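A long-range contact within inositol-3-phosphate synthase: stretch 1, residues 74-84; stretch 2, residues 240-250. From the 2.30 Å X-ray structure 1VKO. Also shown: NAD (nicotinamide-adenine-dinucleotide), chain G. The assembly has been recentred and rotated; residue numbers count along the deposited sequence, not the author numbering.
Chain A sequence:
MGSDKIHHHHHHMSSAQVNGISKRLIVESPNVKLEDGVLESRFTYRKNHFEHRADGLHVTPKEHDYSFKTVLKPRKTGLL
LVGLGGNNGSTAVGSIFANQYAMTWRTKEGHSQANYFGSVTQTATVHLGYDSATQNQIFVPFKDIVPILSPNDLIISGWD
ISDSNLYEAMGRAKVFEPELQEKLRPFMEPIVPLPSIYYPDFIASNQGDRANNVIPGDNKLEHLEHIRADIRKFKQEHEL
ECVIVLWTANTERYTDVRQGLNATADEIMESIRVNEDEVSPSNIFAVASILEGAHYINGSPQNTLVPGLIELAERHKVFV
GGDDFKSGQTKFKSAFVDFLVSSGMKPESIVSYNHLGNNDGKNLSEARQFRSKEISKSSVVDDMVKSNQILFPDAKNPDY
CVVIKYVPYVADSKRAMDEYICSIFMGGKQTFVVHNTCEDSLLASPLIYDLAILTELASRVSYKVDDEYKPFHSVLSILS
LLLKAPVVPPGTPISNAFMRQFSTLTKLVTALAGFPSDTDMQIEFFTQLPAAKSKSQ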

# COMPACT_ATOMS: atom_id res chain seq x y z
N PRO A 74 32.75 15.34 -29.14
CA PRO A 74 33.01 15.04 -27.74
C PRO A 74 34.48 14.68 -27.54
O PRO A 74 35.05 13.98 -28.36
CB PRO A 74 32.07 13.86 -27.46
CG PRO A 74 30.94 14.06 -28.45
CD PRO A 74 31.67 14.49 -29.69
N ARG A 75 35.07 15.22 -26.47
CA ARG A 75 36.46 14.96 -26.13
C ARG A 75 36.67 13.55 -25.55
O ARG A 75 35.72 12.94 -25.02
CB ARG A 75 36.96 16.01 -25.14
CG ARG A 75 37.41 17.30 -25.79
CD ARG A 75 36.28 18.30 -26.01
NE ARG A 75 36.76 19.60 -26.49
CZ ARG A 75 36.73 20.73 -25.79
NH1 ARG A 75 36.24 20.75 -24.55
NH2 ARG A 75 37.18 21.83 -26.33
N LYS A 76 37.91 13.05 -25.65
CA LYS A 76 38.26 11.74 -25.08
C LYS A 76 38.22 11.85 -23.57
O LYS A 76 38.92 12.68 -22.99
CB LYS A 76 39.63 11.26 -25.54
CG LYS A 76 39.84 9.77 -25.28
CD LYS A 76 41.28 9.32 -25.56
CE LYS A 76 41.38 7.83 -25.31
NZ LYS A 76 42.78 7.33 -25.33
N THR A 77 37.42 11.01 -22.94
CA THR A 77 36.97 11.28 -21.56
C THR A 77 37.23 10.17 -20.55
O THR A 77 36.76 9.05 -20.70
CB THR A 77 35.47 11.66 -21.60
OG1 THR A 77 35.36 12.92 -22.28
CG2 THR A 77 34.89 11.97 -20.22
N GLY A 78 37.98 10.49 -19.50
CA GLY A 78 38.19 9.54 -18.41
C GLY A 78 37.33 9.93 -17.22
O GLY A 78 37.18 11.12 -16.93
N LEU A 79 36.79 8.92 -16.54
CA LEU A 79 36.04 9.12 -15.28
C LEU A 79 36.67 8.35 -14.14
O LEU A 79 36.91 7.12 -14.24
CB LEU A 79 34.53 8.75 -15.43
CG LEU A 79 33.60 8.80 -14.19
CD1 LEU A 79 33.45 10.22 -13.68
CD2 LEU A 79 32.22 8.25 -14.49
N LEU A 80 36.92 9.08 -13.06
CA LEU A 80 37.52 8.51 -11.87
C LEU A 80 36.54 8.49 -10.71
O LEU A 80 36.13 9.56 -10.21
CB LEU A 80 38.75 9.32 -11.44
CG LEU A 80 39.99 9.33 -12.31
CD1 LEU A 80 40.79 10.62 -12.07
CD2 LEU A 80 40.82 8.10 -12.02
N LEU A 81 36.22 7.30 -10.21
CA LEU A 81 35.21 7.25 -9.15
C LEU A 81 35.85 7.01 -7.83
O LEU A 81 36.70 6.12 -7.69
CB LEU A 81 34.15 6.18 -9.43
CG LEU A 81 33.47 6.23 -10.81
CD1 LEU A 81 32.47 5.11 -11.04
CD2 LEU A 81 32.77 7.56 -10.99
N VAL A 82 35.44 7.78 -6.85
CA VAL A 82 35.81 7.47 -5.48
C VAL A 82 34.76 6.55 -4.94
O VAL A 82 33.54 6.82 -5.03
CB VAL A 82 35.99 8.71 -4.62
CG1 VAL A 82 36.70 8.35 -3.33
CG2 VAL A 82 36.77 9.78 -5.41
N GLY A 83 35.22 5.43 -4.39
CA GLY A 83 34.32 4.32 -4.09
C GLY A 83 34.14 3.47 -5.34
O GLY A 83 33.05 3.01 -5.62
N LEU A 84 35.20 3.25 -6.11
CA LEU A 84 35.11 2.49 -7.37
C LEU A 84 34.63 1.07 -7.17
O LEU A 84 34.02 0.49 -8.06
CB LEU A 84 36.45 2.47 -8.11
CG LEU A 84 36.58 1.61 -9.39
CD1 LEU A 84 35.77 2.21 -10.56
CD2 LEU A 84 38.04 1.42 -9.85
N LEU A 240 43.78 11.55 -22.30
CA LEU A 240 42.44 12.08 -22.14
C LEU A 240 42.39 13.58 -22.31
O LEU A 240 43.27 14.29 -21.85
CB LEU A 240 41.95 11.76 -20.73
CG LEU A 240 41.96 10.27 -20.36
CD1 LEU A 240 41.77 10.10 -18.87
CD2 LEU A 240 40.92 9.46 -21.15
N GLU A 241 41.34 14.08 -22.93
CA GLU A 241 41.13 15.51 -23.00
C GLU A 241 40.14 16.03 -21.97
O GLU A 241 40.08 17.24 -21.77
CB GLU A 241 40.65 15.93 -24.39
CG GLU A 241 41.61 15.60 -25.54
CD GLU A 241 40.85 15.33 -26.81
OE1 GLU A 241 40.29 16.29 -27.38
OE2 GLU A 241 40.79 14.15 -27.23
N CYS A 242 39.33 15.15 -21.36
CA CYS A 242 38.42 15.55 -20.27
C CYS A 242 38.50 14.54 -19.14
O CYS A 242 38.30 13.35 -19.34
CB CYS A 242 36.96 15.64 -20.74
SG CYS A 242 35.82 16.40 -19.56
N VAL A 243 38.81 15.03 -17.94
CA VAL A 243 38.90 14.15 -16.78
C VAL A 243 37.83 14.62 -15.80
O VAL A 243 37.78 15.82 -15.48
CB VAL A 243 40.30 14.25 -16.09
CG1 VAL A 243 40.35 13.41 -14.85
CG2 VAL A 243 41.37 13.79 -17.04
N ILE A 244 37.00 13.69 -15.37
CA ILE A 244 35.97 13.97 -14.38
C ILE A 244 36.21 13.04 -13.20
O ILE A 244 36.45 11.84 -13.39
CB ILE A 244 34.55 13.75 -14.95
CG1 ILE A 244 34.30 14.64 -16.14
CG2 ILE A 244 33.45 14.01 -13.86
CD1 ILE A 244 33.33 14.00 -17.19
N VAL A 245 36.19 13.63 -12.00
CA VAL A 245 36.26 12.88 -10.77
C VAL A 245 34.89 12.93 -10.08
O VAL A 245 34.24 13.98 -10.01
CB VAL A 245 37.30 13.46 -9.85
CG1 VAL A 245 37.12 12.88 -8.37
CG2 VAL A 245 38.69 13.20 -10.42
N LEU A 246 34.46 11.78 -9.58
CA LEU A 246 33.11 11.69 -9.03
C LEU A 246 33.09 10.84 -7.77
O LEU A 246 33.60 9.70 -7.76
CB LEU A 246 32.13 11.14 -10.09
CG LEU A 246 30.65 11.06 -9.74
CD1 LEU A 246 29.73 11.31 -10.99
CD2 LEU A 246 30.35 9.70 -9.07
N TRP A 247 32.51 11.41 -6.72
CA TRP A 247 32.39 10.76 -5.45
C TRP A 247 31.13 9.89 -5.36
O TRP A 247 29.97 10.39 -5.36
CB TRP A 247 32.38 11.81 -4.34
CG TRP A 247 32.31 11.20 -2.98
CD1 TRP A 247 31.20 10.66 -2.37
CD2 TRP A 247 33.40 11.01 -2.06
NE1 TRP A 247 31.54 10.16 -1.13
CE2 TRP A 247 32.88 10.36 -0.92
CE3 TRP A 247 34.77 11.33 -2.10
CZ2 TRP A 247 33.68 10.04 0.19
CZ3 TRP A 247 35.57 10.97 -1.03
CH2 TRP A 247 35.01 10.35 0.12
N THR A 248 31.36 8.59 -5.23
CA THR A 248 30.32 7.62 -5.00
C THR A 248 30.83 6.59 -3.97
O THR A 248 30.52 5.39 -4.06
CB THR A 248 29.84 6.95 -6.33
OG1 THR A 248 28.84 5.97 -6.03
CG2 THR A 248 30.96 6.13 -7.05
N ALA A 249 31.61 7.08 -3.01
CA ALA A 249 31.99 6.33 -1.81
C ALA A 249 31.03 6.64 -0.62
O ALA A 249 30.07 7.35 -0.77
CB ALA A 249 33.44 6.69 -1.43
N ASN A 250 31.28 6.07 0.55
CA ASN A 250 30.34 6.20 1.64
C ASN A 250 30.14 7.63 2.06
O ASN A 250 31.04 8.47 1.98
CB ASN A 250 30.71 5.33 2.83
CG ASN A 250 30.56 3.86 2.52
OD1 ASN A 250 31.55 3.20 2.15
ND2 ASN A 250 29.31 3.36 2.53
PA NAD G . 28.71 1.17 -1.24
O1A NAD G . 29.09 0.89 0.13
O2A NAD G . 28.38 -0.10 -1.91
O5B NAD G . 29.92 1.95 -1.91
C5B NAD G . 30.83 2.65 -1.12
C4B NAD G . 32.22 2.21 -1.54
O4B NAD G . 33.11 3.28 -1.30
C3B NAD G . 32.72 1.04 -0.75
O3B NAD G . 33.49 0.29 -1.68
C2B NAD G . 33.71 1.60 0.24
O2B NAD G . 34.80 0.69 0.22
C1B NAD G . 34.15 2.89 -0.45
N9A NAD G . 34.69 4.01 0.36
C8A NAD G . 34.32 4.47 1.59
N7A NAD G . 35.12 5.51 1.91
C5A NAD G . 36.01 5.74 0.93
C6A NAD G . 37.07 6.65 0.76
N6A NAD G . 37.45 7.53 1.70
N1A NAD G . 37.81 6.59 -0.39
C2A NAD G . 37.55 5.65 -1.34
N3A NAD G . 36.55 4.75 -1.14
C4A NAD G . 35.77 4.79 -0.04
O3 NAD G . 27.49 2.23 -1.33
PN NAD G . 26.82 2.56 -2.74
O1N NAD G . 27.84 2.27 -3.79
O2N NAD G . 25.53 1.86 -2.78
O5D NAD G . 26.66 4.17 -2.79
C5D NAD G . 27.73 5.02 -2.44
C4D NAD G . 27.30 6.44 -2.03
O4D NAD G . 26.38 6.97 -2.95
C3D NAD G . 26.63 6.53 -0.65
O3D NAD G . 27.09 7.68 0.00
C2D NAD G . 25.19 6.82 -0.98
O2D NAD G . 24.49 7.60 -0.02
C1D NAD G . 25.34 7.61 -2.25
N1N NAD G . 24.03 7.59 -2.88
C2N NAD G . 23.49 6.41 -3.28
C3N NAD G . 22.23 6.42 -3.85
C7N NAD G . 21.86 5.20 -4.61
O7N NAD G . 22.80 4.14 -4.55
N7N NAD G . 20.71 5.16 -5.30
C4N NAD G . 21.52 7.62 -4.03
C5N NAD G . 22.08 8.80 -3.60
C6N NAD G . 23.35 8.78 -3.01
O HOH W 1 30.49 2.85 -5.15

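Strands 77-82 and 242-247 lie side by side as parallel neighbours in one sheet, their directions 20° apart, and the two stretches bury 963 Å² between them. The backbone ladder runs unbroken: C242 N to K76 O (3.0 Å), G78 N to C242 O (2.9 Å), I244 N to G78 O (3.0 Å), L80 N to I244 O (2.8 Å), L246 N to L80 O (2.8 Å), V82 N to L246 O (2.8 Å) and T248 N to V82 O (2.8 Å). At its start K76 O also accepts from E241 N (2.8 Å).

Side chains alternate between the two faces. On one, T77, L79 and L81 stand beside C242, I244 and L246. The end of L79 leans across, so that its CD1 touches both I244 CG2 (3.8 Å) and L246 CB (3.9 Å); L81 CD2 reaches the same L246 CB (3.7 Å). T77 OG1 is satisfied by R75 O (2.8 Å), which suits a polar group in a buried place.

On the other face G78 leaves a hollow, and the end of L240 fills it, CD2 lying 3.5 Å from G78 N; a CB on G78 would clash with L240 CD1. Next along, L80 CD1 packs against V243 CG1 (4.0 Å) and V245 CG2 (3.7 Å). V82, which loses the most surface to the other stretch, sets CG1 3.7 Å from W247 CZ3 and 4.1 Å from A249 CB, a compact branched bump that also meets NAD C2A at 3.5 Å.

Beyond the strands the two backbones close up: G83 CA is 3.7 Å from A249 CB. A CB on G83 would strike A249 CA and T248 O, and its backbone angles themselves call for glycine. The cofactor lies against this loop, with NAD O4B 3.2 Å from G83 CA, while NAD O3D donates to A249 O (3.1 Å).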